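Local coordinates for putative exported protein (Bacteroides fragilis NCTC 9343, PDB 3IEE), which is of unknown function but folds as an all-helical, putatively exported, probably lipid-modified protein of a Bacteroides species, at residues Ala23-Ile27 with Ala158-Leu162; Ser174-Ser179 with Tyr230-Leu234. The contacts are given in a common frame with arbitrary orientation. Where two conformers were deposited one is given. Residues are numbered along the deposited sequence.

Contact 1. Residues Ala23-Ile27 with Ala158-Leu162. With EDO (1,2-ethanediol), chain B.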
# COMPACT_ATOMS: atom_id res chain seq x y z
N ALA A 23 12.27 -9.07 17.60
CA ALA A 23 12.42 -8.19 16.45
C ALA A 23 12.13 -8.93 15.15
O ALA A 23 11.49 -8.42 14.27
CB ALA A 23 13.84 -7.61 16.42
N ALA A 24 12.65 -10.15 15.03
CA ALA A 24 12.34 -11.01 13.88
C ALA A 24 10.86 -11.28 13.72
O ALA A 24 10.36 -11.29 12.59
CB ALA A 24 13.09 -12.34 14.00
N GLU A 25 10.16 -11.51 14.83
CA GLU A 25 8.72 -11.78 14.76
C GLU A 25 7.96 -10.57 14.24
O GLU A 25 7.03 -10.69 13.47
CB GLU A 25 8.18 -12.19 16.11
CG GLU A 25 8.50 -13.60 16.52
CD GLU A 25 8.09 -14.63 15.48
OE1 GLU A 25 6.96 -14.56 14.96
OE2 GLU A 25 8.94 -15.47 15.15
N VAL A 26 8.39 -9.38 14.67
CA VAL A 26 7.78 -8.12 14.23
C VAL A 26 7.93 -7.97 12.73
O VAL A 26 6.97 -7.72 12.01
CB VAL A 26 8.35 -6.94 14.93
CG1 VAL A 26 7.93 -5.60 14.20
CG2 VAL A 26 7.90 -6.94 16.43
N ILE A 27 9.15 -8.20 12.25
CA ILE A 27 9.41 -8.08 10.79
C ILE A 27 8.70 -9.17 9.98
O ILE A 27 8.15 -8.87 8.90
CB ILE A 27 10.93 -7.99 10.49
CG1 ILE A 27 11.56 -6.77 11.19
CG2 ILE A 27 11.18 -7.89 8.98
CD1 ILE A 27 11.02 -5.49 10.73
N ALA A 158 12.46 -2.81 15.44
CA ALA A 158 12.90 -4.18 15.15
C ALA A 158 14.15 -4.15 14.26
O ALA A 158 15.14 -4.91 14.48
CB ALA A 158 11.77 -4.96 14.50
N GLU A 159 14.13 -3.25 13.27
CA GLU A 159 15.34 -3.04 12.42
C GLU A 159 16.58 -2.65 13.20
O GLU A 159 17.68 -3.12 12.92
CB GLU A 159 15.07 -2.03 11.28
CG GLU A 159 14.05 -2.46 10.29
CD GLU A 159 13.59 -1.34 9.35
OE1 GLU A 159 14.08 -0.23 9.50
OE2 GLU A 159 12.68 -1.60 8.50
N LEU A 160 16.43 -1.76 14.15
CA LEU A 160 17.54 -1.30 14.96
C LEU A 160 18.15 -2.49 15.70
O LEU A 160 19.38 -2.58 15.82
CB LEU A 160 17.07 -0.25 15.96
CG LEU A 160 16.73 1.11 15.39
CD1 LEU A 160 15.94 1.90 16.38
CD2 LEU A 160 18.02 1.82 15.05
N VAL A 161 17.32 -3.39 16.19
CA VAL A 161 17.84 -4.62 16.83
C VAL A 161 18.62 -5.54 15.85
O VAL A 161 19.75 -6.01 16.15
CB VAL A 161 16.68 -5.41 17.57
CG1 VAL A 161 17.13 -6.82 18.05
CG2 VAL A 161 16.14 -4.62 18.74
N LEU A 162 18.00 -5.84 14.72
CA LEU A 162 18.56 -6.76 13.79
C LEU A 162 19.80 -6.22 13.08
O LEU A 162 20.63 -7.01 12.60
CB LEU A 162 17.50 -7.21 12.80
CG LEU A 162 16.29 -8.01 13.41
CD1 LEU A 162 15.27 -8.38 12.36
CD2 LEU A 162 16.80 -9.24 14.12
C1 EDO B . 10.00 -2.37 6.33
O1 EDO B . 10.77 -3.13 5.42
C2 EDO B . 9.77 -3.14 7.64
O2 EDO B . 10.96 -3.54 8.34
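Small side chains let helices come close, and the crossing of Ala23-Ile27 with Ala158-Leu162 is a compact example. Ala23 and Ala158 face each other with CA atoms 4.2 Å apart, and the segment axes approach to 8.9 Å. Having no rotamer to satisfy, the two methyls simply meet, CB of Ala23 lying 3.9 Å from CB of Ala158 and O of Ala23 3.5 Å from that same CB.

Four branched side chains pack against the alanine pair. Val26 and Val161, both t, put CG1 of Val26 3.9 Å from CB of Ala158 and CG1 of Val161 3.8 Å from CB of Ala23. With chi1 m, Ile27 sets CG1 3.8 Å from CB of Ala158, and Leu162 its CG 3.9 Å from CB of Ala23; chi2 t then places CD1 of Leu162 4.2 Å from CG1 of Ile27. Glu159 starts away from the partner, yet its OE2 reaches O2 of 1,2-ethanediol (2.6 Å, hydrogen bond), probably a crystallisation additive, and forms a salt bridge with Arg176.

The segments cross obliquely at 131°, nearer antiparallel than parallel, without a mutual hydrogen bond: an apolar, alanine-centred crossing between helices 17-40 and 123-162 of an all-helical fold.

Contact 2. Residues Ser174-Ser179 with Tyr230-Leu234. With EDO (1,2-ethanediol), chain B.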
# COMPACT_ATOMS: atom_id res chain seq x y z
N SER A 174 17.05 3.63 5.85
CA SER A 174 16.55 4.66 4.97
C SER A 174 15.94 4.06 3.70
O SER A 174 14.89 4.53 3.27
CB SER A 174 17.64 5.66 4.53
OG SER A 174 18.59 5.04 3.70
N VAL A 175 16.59 3.08 3.09
CA VAL A 175 16.02 2.45 1.91
C VAL A 175 14.68 1.77 2.23
O VAL A 175 13.69 1.90 1.47
CB VAL A 175 16.99 1.38 1.30
CG1 VAL A 175 16.30 0.61 0.14
CG2 VAL A 175 18.33 2.03 0.83
N ARG A 176 14.63 1.04 3.35
CA ARG A 176 13.40 0.35 3.71
C ARG A 176 12.28 1.35 4.00
O ARG A 176 11.19 1.18 3.56
CB ARG A 176 13.63 -0.60 4.89
CG ARG A 176 14.66 -1.68 4.61
CD ARG A 176 15.05 -2.48 5.86
NE ARG A 176 13.91 -3.28 6.41
CZ ARG A 176 13.61 -4.55 6.08
NH1 ARG A 176 14.31 -5.20 5.18
NH2 ARG A 176 12.60 -5.18 6.66
N LYS A 177 12.62 2.45 4.65
CA LYS A 177 11.62 3.46 5.03
C LYS A 177 11.09 4.15 3.79
O LYS A 177 9.87 4.25 3.56
CB LYS A 177 12.21 4.49 5.99
CG LYS A 177 11.20 5.52 6.44
CD LYS A 177 10.11 4.91 7.26
CE LYS A 177 9.24 5.98 7.94
NZ LYS A 177 9.94 6.50 9.16
N MSE A 178 11.99 4.63 2.93
CA MSE A 178 11.55 5.32 1.73
C MSE A 178 10.83 4.43 0.73
O MSE A 178 9.89 4.86 0.04
CB MSE A 178 12.74 5.98 1.09
CG MSE A 178 13.19 7.15 1.96
SE MSE A 178 14.54 8.30 1.06
CE MSE A 178 16.01 7.34 1.58
N SER A 179 11.23 3.18 0.65
CA SER A 179 10.51 2.24 -0.23
C SER A 179 9.05 2.08 0.24
O SER A 179 8.11 2.03 -0.57
CB SER A 179 11.24 0.91 -0.25
OG SER A 179 12.51 1.05 -0.87
N TYR A 230 23.52 2.84 -3.05
CA TYR A 230 22.72 3.70 -2.16
C TYR A 230 22.47 5.07 -2.81
O TYR A 230 21.34 5.53 -2.93
CB TYR A 230 23.39 3.83 -0.82
CG TYR A 230 22.57 4.64 0.15
CD1 TYR A 230 21.28 4.23 0.56
CD2 TYR A 230 23.06 5.82 0.66
CE1 TYR A 230 20.55 4.98 1.39
CE2 TYR A 230 22.33 6.59 1.54
CZ TYR A 230 21.10 6.17 1.92
OH TYR A 230 20.37 6.91 2.78
N GLN A 231 23.53 5.70 -3.31
CA GLN A 231 23.37 7.02 -3.93
C GLN A 231 22.54 6.96 -5.24
O GLN A 231 21.79 7.87 -5.52
CB GLN A 231 24.71 7.71 -4.10
CG GLN A 231 25.43 7.94 -2.78
CD GLN A 231 26.57 8.91 -2.92
OE1 GLN A 231 27.13 9.07 -4.04
NE2 GLN A 231 26.93 9.56 -1.81
N ALA A 232 22.63 5.86 -6.01
CA ALA A 232 21.73 5.65 -7.16
C ALA A 232 20.26 5.57 -6.72
O ALA A 232 19.39 6.20 -7.34
CB ALA A 232 22.12 4.35 -7.92
N PHE A 233 20.02 4.88 -5.61
CA PHE A 233 18.67 4.80 -5.03
C PHE A 233 18.18 6.20 -4.67
O PHE A 233 17.07 6.60 -5.06
CB PHE A 233 18.65 3.90 -3.79
CG PHE A 233 17.35 3.91 -3.04
CD1 PHE A 233 16.24 3.21 -3.53
CD2 PHE A 233 17.22 4.60 -1.83
CE1 PHE A 233 15.04 3.22 -2.86
CE2 PHE A 233 16.05 4.59 -1.18
CZ PHE A 233 14.96 3.89 -1.68
N LEU A 234 19.01 6.98 -3.97
CA LEU A 234 18.62 8.34 -3.58
C LEU A 234 18.25 9.22 -4.79
O LEU A 234 17.32 10.01 -4.75
CB LEU A 234 19.72 9.02 -2.78
CG LEU A 234 20.08 8.46 -1.41
CD1 LEU A 234 21.02 9.39 -0.64
CD2 LEU A 234 18.81 8.18 -0.63
C1 EDO B . 10.00 -2.37 6.33
O1 EDO B . 10.77 -3.13 5.42
C2 EDO B . 9.77 -3.14 7.64
O2 EDO B . 10.96 -3.54 8.34
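Helix-helix packing in the all-helical C-terminal region, built from helices 169-189, 197-215, 224-247 and 255-268, is the setting of this contact. The first and third of these run in similar directions, as alternate helices of an up-and-down array do: their segments Ser174-Ser179 and Tyr230-Leu234 lie only 22° from parallel. The axes stay 11.4 Å apart, a spacing that leaves room for large side chains.

Phe233 has the largest covered area of the contact. Its CA-to-CB bond points toward the other segment and, with chi1 t (172°), the ring lies against Val175 and Met178. CG1 of Val175 sits over one face of the Phe233 ring, 4.1 Å from the centroid and 16° off the normal, a CH-pi contact. Selenomethionine Met178 meets the ring at its edge, CE lying 3.9 Å from CE2 of Phe233; the same CE is 3.7 Å from CD2 of Leu234, so one methyl bridges two residues a single position apart. Met178 and Tyr230 also touch Ala214, which brings helix 197-215 into the same packing.

Val175 has a second aromatic neighbour: its CG2 lies at the edge of the Tyr230 ring, 3.7 Å from CD1. Beyond that edge the chemistry turns polar. Ser174, in the p rotamer, is hydrogen-bonded to the backbone O of Gln171, one turn earlier, and also accepts a bond from the tyrosine across the interface. That sole hydrogen bond between the two segments runs from Tyr230 OH to Ser174 OG, at 2.7 Å.

The two contacts bury similar areas, 280 and 271 Å², and each is partly buried, yet they share no helix and solve the packing problem differently. Contact 1 lies about 21 Å from the chain centre, measured between centres, and brings its helices close through alanines; contact 2, at about 17 Å, spans a wider gap with aromatic rings and adds a hydrogen bond. Along the chain contact 1 closes before contact 2 opens, but helices 123-162 and 169-189 are consecutive, and charge joins them: OE2 of Glu159 in contact 1 forms a salt bridge with NE of Arg176 in contact 2 (2.9 Å). The 1,2-ethanediol hydrogen-bonds to both residues.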